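Local coordinates for protein heme oxygenase (mycobilin-producing) (Mycobacterium tuberculosis, PDB 4NL5) that probably breaks down heme oxidatively to mycobilin with release of its iron, working as a homodimer of the antibiotic biosynthesis monooxygenase family, at residues A[4-9]-A[50-55]. Residues are numbered along the deposited sequence; the frame is centred on the assembly and turned at random.
With HEM (protoporphyrin IX containing Fe), chain C; CYN (cyanide ion), chain D.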
ATOM      1  N   VAL A   4       6.526   0.952  -5.830  1.00 15.85           N
ATOM      2  CA  VAL A   4       5.162   0.490  -5.614  1.00 15.13           C
ATOM      3  C   VAL A   4       4.243   1.286  -6.532  1.00 16.05           C
ATOM      4  O   VAL A   4       4.305   2.520  -6.592  1.00 18.12           O
ATOM      5  CB  VAL A   4       4.729   0.653  -4.136  1.00 16.87           C
ATOM      6  CG1 VAL A   4       3.259   0.388  -3.966  1.00 17.41           C
ATOM      7  CG2 VAL A   4       5.543  -0.275  -3.252  1.00 25.25           C
ATOM      8  N   LYS A   5       3.406   0.563  -7.263  1.00 16.70           N
ATOM      9  CA  LYS A   5       2.430   1.179  -8.136  1.00 20.69           C
ATOM     10  C   LYS A   5       1.090   0.691  -7.662  1.00 21.17           C
ATOM     11  O   LYS A   5       0.803  -0.499  -7.744  1.00 19.83           O
ATOM     12  CB  LYS A   5       2.652   0.787  -9.592  1.00 19.61           C
ATOM     13  CG  LYS A   5       4.097   0.960 -10.074  1.00 20.01           C
ATOM     14  CD  LYS A   5       4.465   2.418 -10.248  1.00 17.69           C
ATOM     15  CE  LYS A   5       5.879   2.535 -10.856  1.00 19.47           C
ATOM     16  NZ  LYS A   5       6.312   3.944 -10.979  1.00 16.04           N
ATOM     17  N   ILE A   6       0.282   1.608  -7.154  1.00 19.36           N
ATOM     18  CA  ILE A   6      -1.039   1.257  -6.654  1.00 18.52           C
ATOM     19  C   ILE A   6      -2.091   1.682  -7.655  1.00 15.39           C
ATOM     20  O   ILE A   6      -2.221   2.874  -7.918  1.00 19.17           O
ATOM     21  CB  ILE A   6      -1.342   1.954  -5.313  1.00 19.99           C
ATOM     22  CG1 ILE A   6      -0.264   1.627  -4.274  1.00 20.72           C
ATOM     23  CG2 ILE A   6      -2.728   1.544  -4.806  1.00 21.58           C
ATOM     24  CD1 ILE A   6      -0.527   2.267  -2.916  1.00 22.62           C
ATOM     25  N   ASN A   7      -2.860   0.731  -8.182  1.00 15.70           N
ATOM     26  CA  ASN A   7      -4.025   1.083  -8.971  1.00 18.18           C
ATOM     27  C   ASN A   7      -5.205   1.198  -8.030  1.00 20.15           C
ATOM     28  O   ASN A   7      -5.631   0.206  -7.424  1.00 19.79           O
ATOM     29  CB  ASN A   7      -4.296   0.060 -10.071  1.00 15.99           C
ATOM     30  CG  ASN A   7      -5.030   0.663 -11.254  1.00 21.20           C
ATOM     31  OD1 ASN A   7      -4.777   1.807 -11.623  1.00 22.62           O
ATOM     32  ND2 ASN A   7      -5.923  -0.111 -11.866  1.00 18.89           N
ATOM     33  N   ALA A   8      -5.709   2.417  -7.886  1.00 15.80           N
ATOM     34  CA  ALA A   8      -6.854   2.665  -7.012  1.00 17.85           C
ATOM     35  C   ALA A   8      -8.130   2.618  -7.831  1.00 19.05           C
ATOM     36  O   ALA A   8      -8.383   3.515  -8.632  1.00 20.11           O
ATOM     37  CB  ALA A   8      -6.714   3.999  -6.315  1.00 18.90           C
ATOM     38  N   ILE A   9      -8.926   1.574  -7.614  1.00 19.26           N
ATOM     39  CA  ILE A   9     -10.085   1.271  -8.459  1.00 17.40           C
ATOM     40  C   ILE A   9     -11.380   1.719  -7.811  1.00 18.39           C
ATOM     41  O   ILE A   9     -11.631   1.416  -6.651  1.00 17.97           O
ATOM     42  CB  ILE A   9     -10.174  -0.228  -8.735  1.00 18.72           C
ATOM     43  CG1 ILE A   9      -8.976  -0.703  -9.541  1.00 28.32           C
ATOM     44  CG2 ILE A   9     -11.463  -0.570  -9.481  1.00 22.00           C
ATOM     45  CD1 ILE A   9      -8.985  -2.194  -9.740  1.00 39.88           C
ATOM     46  N   ARG A  50     -12.137   3.213  -2.458  1.00 19.55           N
ATOM     47  CA  ARG A  50     -11.556   2.521  -3.592  1.00 18.70           C
ATOM     48  C   ARG A  50     -10.829   1.262  -3.156  1.00 21.59           C
ATOM     49  O   ARG A  50     -10.271   1.206  -2.058  1.00 17.26           O
ATOM     50  CB  ARG A  50     -10.581   3.446  -4.340  1.00 17.93           C
ATOM     51  CG  ARG A  50     -11.231   4.700  -4.921  1.00 19.66           C
ATOM     52  CD  ARG A  50     -10.185   5.642  -5.507  1.00 22.92           C
ATOM     53  NE  ARG A  50      -9.273   6.133  -4.472  1.00 26.32           N
ATOM     54  CZ  ARG A  50      -8.275   6.983  -4.692  1.00 26.49           C
ATOM     55  NH1 ARG A  50      -8.050   7.432  -5.919  1.00 26.67           N
ATOM     56  NH2 ARG A  50      -7.499   7.382  -3.686  1.00 25.84           N
ATOM     57  N   TYR A  51     -10.826   0.255  -4.019  1.00 18.84           N
ATOM     58  CA  TYR A  51      -9.929  -0.879  -3.841  1.00 23.42           C
ATOM     59  C   TYR A  51      -8.508  -0.441  -4.174  1.00 21.55           C
ATOM     60  O   TYR A  51      -8.297   0.297  -5.128  1.00 17.49           O
ATOM     61  CB  TYR A  51     -10.351  -2.057  -4.726  1.00 22.66           C
ATOM     62  CG  TYR A  51     -11.425  -2.941  -4.131  1.00 24.53           C
ATOM     63  CD1 TYR A  51     -11.111  -4.203  -3.634  1.00 21.84           C
ATOM     64  CD2 TYR A  51     -12.754  -2.530  -4.079  1.00 20.64           C
ATOM     65  CE1 TYR A  51     -12.084  -5.024  -3.095  1.00 23.75           C
ATOM     66  CE2 TYR A  51     -13.740  -3.348  -3.532  1.00 28.00           C
ATOM     67  CZ  TYR A  51     -13.396  -4.590  -3.051  1.00 22.68           C
ATOM     68  OH  TYR A  51     -14.352  -5.402  -2.524  1.00 25.01           O
ATOM     69  N   PHE A  52      -7.532  -0.862  -3.374  1.00 17.88           N
ATOM     70  CA  PHE A  52      -6.138  -0.593  -3.716  1.00 16.76           C
ATOM     71  C   PHE A  52      -5.486  -1.870  -4.231  1.00 22.95           C
ATOM     72  O   PHE A  52      -5.425  -2.882  -3.518  1.00 19.60           O
ATOM     73  CB  PHE A  52      -5.328  -0.075  -2.509  1.00 18.88           C
ATOM     74  CG  PHE A  52      -5.467   1.405  -2.230  1.00 18.88           C
ATOM     75  CD1 PHE A  52      -6.478   2.165  -2.802  1.00 17.62           C
ATOM     76  CD2 PHE A  52      -4.557   2.037  -1.372  1.00 14.76           C
ATOM     77  CE1 PHE A  52      -6.591   3.531  -2.513  1.00 16.44           C
ATOM     78  CE2 PHE A  52      -4.656   3.390  -1.090  1.00 14.72           C
ATOM     79  CZ  PHE A  52      -5.682   4.143  -1.665  1.00 22.39           C
ATOM     80  N   VAL A  53      -4.989  -1.817  -5.462  1.00 16.19           N
ATOM     81  CA  VAL A  53      -4.234  -2.919  -6.015  1.00 15.56           C
ATOM     82  C   VAL A  53      -2.761  -2.561  -5.886  1.00 14.25           C
ATOM     83  O   VAL A  53      -2.244  -1.771  -6.662  1.00 19.38           O
ATOM     84  CB  VAL A  53      -4.625  -3.181  -7.476  1.00 17.52           C
ATOM     85  CG1 VAL A  53      -3.825  -4.339  -8.043  1.00 15.59           C
ATOM     86  CG2 VAL A  53      -6.138  -3.469  -7.557  1.00 24.64           C
ATOM     87  N   VAL A  54      -2.106  -3.116  -4.872  1.00 16.69           N
ATOM     88  CA  VAL A  54      -0.755  -2.693  -4.512  1.00 18.76           C
ATOM     89  C   VAL A  54       0.263  -3.585  -5.193  1.00 18.57           C
ATOM     90  O   VAL A  54       0.435  -4.728  -4.796  1.00 19.65           O
ATOM     91  CB  VAL A  54      -0.524  -2.733  -2.974  1.00 19.78           C
ATOM     92  CG1 VAL A  54       0.873  -2.177  -2.625  1.00 17.23           C
ATOM     93  CG2 VAL A  54      -1.597  -1.940  -2.244  1.00 14.89           C
ATOM     94  N   THR A  55       0.940  -3.070  -6.221  1.00 15.67           N
ATOM     95  CA  THR A  55       1.873  -3.903  -6.971  1.00 13.98           C
ATOM     96  C   THR A  55       3.307  -3.461  -6.707  1.00 16.21           C
ATOM     97  O   THR A  55       3.590  -2.274  -6.548  1.00 16.45           O
ATOM     98  CB  THR A  55       1.586  -3.872  -8.495  1.00 17.20           C
ATOM     99  OG1 THR A  55       1.967  -2.610  -9.031  1.00 17.44           O
ATOM    100  CG2 THR A  55       0.095  -4.083  -8.759  1.00 21.30           C
TER
HETATM  101  CHA HEM C 201      -8.967  -3.572 -13.802  1.00 22.26           C
HETATM  102  CHB HEM C 201      -4.866  -1.239 -14.873  1.00 20.44           C
HETATM  103  CHC HEM C 201      -2.530  -4.390 -12.032  1.00 23.88           C
HETATM  104  CHD HEM C 201      -6.203  -7.448 -12.808  1.00 22.64           C
HETATM  105  C1A HEM C 201      -8.092  -2.609 -14.246  1.00 28.93           C
HETATM  106  C2A HEM C 201      -8.458  -1.345 -14.852  1.00 25.53           C
HETATM  107  C3A HEM C 201      -7.330  -0.697 -15.146  1.00 20.66           C
HETATM  108  C4A HEM C 201      -6.210  -1.531 -14.756  1.00 18.04           C
HETATM  109  CMA HEM C 201      -7.245   0.705 -15.789  1.00 24.87           C
HETATM  110  CAA HEM C 201      -9.902  -0.829 -15.087  1.00 26.78           C
HETATM  111  CBA HEM C 201     -10.374  -1.169 -16.501  1.00 33.05           C
HETATM  112  CGA HEM C 201     -10.469  -2.661 -16.722  1.00 39.14           C
HETATM  113  O1A HEM C 201      -9.683  -3.206 -17.549  1.00 39.43           O
HETATM  114  O2A HEM C 201     -11.333  -3.317 -16.076  1.00 38.65           O
HETATM  115  C1B HEM C 201      -3.907  -1.801 -14.053  1.00 20.69           C
HETATM  116  C2B HEM C 201      -2.665  -1.181 -13.614  1.00 18.25           C
HETATM  117  C3B HEM C 201      -2.017  -2.069 -12.822  1.00 19.03           C
HETATM  118  C4B HEM C 201      -2.838  -3.256 -12.737  1.00 23.14           C
HETATM  119  CMB HEM C 201      -2.246   0.242 -14.041  1.00 19.90           C
HETATM  120  CAB HEM C 201      -0.677  -1.986 -12.049  1.00 22.68           C
HETATM  121  CBB HEM C 201      -0.125  -0.841 -11.645  1.00 34.56           C
HETATM  122  C1C HEM C 201      -3.298  -5.529 -12.076  1.00 23.54           C
HETATM  123  C2C HEM C 201      -2.892  -6.837 -11.602  1.00 17.98           C
HETATM  124  C3C HEM C 201      -3.924  -7.681 -11.812  1.00 21.41           C
HETATM  125  C4C HEM C 201      -4.990  -6.925 -12.432  1.00 24.74           C
HETATM  126  CMC HEM C 201      -1.513  -7.120 -10.948  1.00 23.43           C
HETATM  127  CAC HEM C 201      -4.087  -9.194 -11.513  1.00 33.49           C
HETATM  128  CBC HEM C 201      -3.123  -9.990 -11.043  1.00 39.46           C
HETATM  129  C1D HEM C 201      -7.317  -6.691 -13.039  1.00 22.15           C
HETATM  130  C2D HEM C 201      -8.676  -7.168 -12.973  1.00 24.87           C
HETATM  131  C3D HEM C 201      -9.537  -5.946 -13.272  1.00 23.29           C
HETATM  132  C4D HEM C 201      -8.616  -4.863 -13.491  1.00 19.83           C
HETATM  133  CMD HEM C 201      -9.135  -8.606 -12.651  1.00 32.57           C
HETATM  134  CAD HEM C 201     -11.078  -5.861 -13.342  1.00 28.88           C
HETATM  135  CBD HEM C 201     -11.535  -6.369 -14.697  1.00 30.67           C
HETATM  136  CGD HEM C 201     -13.044  -6.441 -14.740  1.00 37.61           C
HETATM  137  O1D HEM C 201     -13.583  -7.069 -15.687  1.00 46.88           O
HETATM  138  O2D HEM C 201     -13.711  -5.882 -13.831  1.00 34.84           O
HETATM  139  NA  HEM C 201      -6.709  -2.696 -14.198  1.00 17.93           N
HETATM  140  NB  HEM C 201      -3.973  -3.062 -13.495  1.00 16.94           N
HETATM  141  NC  HEM C 201      -4.586  -5.611 -12.594  1.00 20.21           N
HETATM  142  ND  HEM C 201      -7.328  -5.338 -13.333  1.00 23.89           N
HETATM  143 FE   HEM C 201      -5.667  -4.184 -13.420  1.00 21.14          FE
HETATM  144  C   CYN D 202      -5.795  -3.808 -11.365  1.00 24.55           C
HETATM  145  N   CYN D 202      -6.163  -2.789 -11.030  1.00 21.54           N
HETATM  146  O   HOH W   1      -9.447   6.437  -8.468  1.00 30.95           O
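The floor of the distal heme pocket in this dimeric alpha/beta-barrel is where I9 and N7 pair with Y51 and V53, on the antiparallel central strands 3-10 and 51-57. K5-T55, N7-V53 and I9-Y51 are the hydrogen-bonded pairs, with side chains on the heme-facing side of the sheet; N7, I9, V53 and T55 stay near the heme or cyanide, while the ends of K5 and Y51 leave it, Y51 OH bonding E20 of helix 16-25. N7 does the polar work: with CG anti to the backbone N (chi1 -153°), its amide reaches over the porphyrin and ND2 gives a nearly straight bond of 2.8 Å to the cyanide N (171° at the hydrogen). I9 CD1 lies 3.2 Å from the same ligand atom and V53 CG2 3.5 Å from it, and the two methyls touch at 3.8 Å. The cyanide thus meets one amide N-H and two methyl groups here, with F23 completing its pocket. Beside the heme vinyl carbon CBB, T55 OG1 donates to K5 O at 2.7 Å, in the carbonyl plane on a lone pair, while T55 N approaches that oxygen from above the plane; two donors therefore grip it.

I6, A8, F52 and V54 make the other face largely apolar, and the R50 guanidinium lies at one end of it. I6 CG2 rests off-centre against the F52 ring, 4.2 Å from its centroid, and A8 CB lies over one face of the guanidinium, offset toward its rim, 3.7 Å from R50 NH1. A water joins A8 O to R50 NH1, while R50 NH2 salt-bridges E48.

K5 NZ leaves the pair to form salt bridges with E91 and D60. Strands 36-46 and 86-98 flank the pair, F23 of helix 16-25 packs on I9 and V53, and I6 and F52 both meet F52 of the second subunit across the dimer interface.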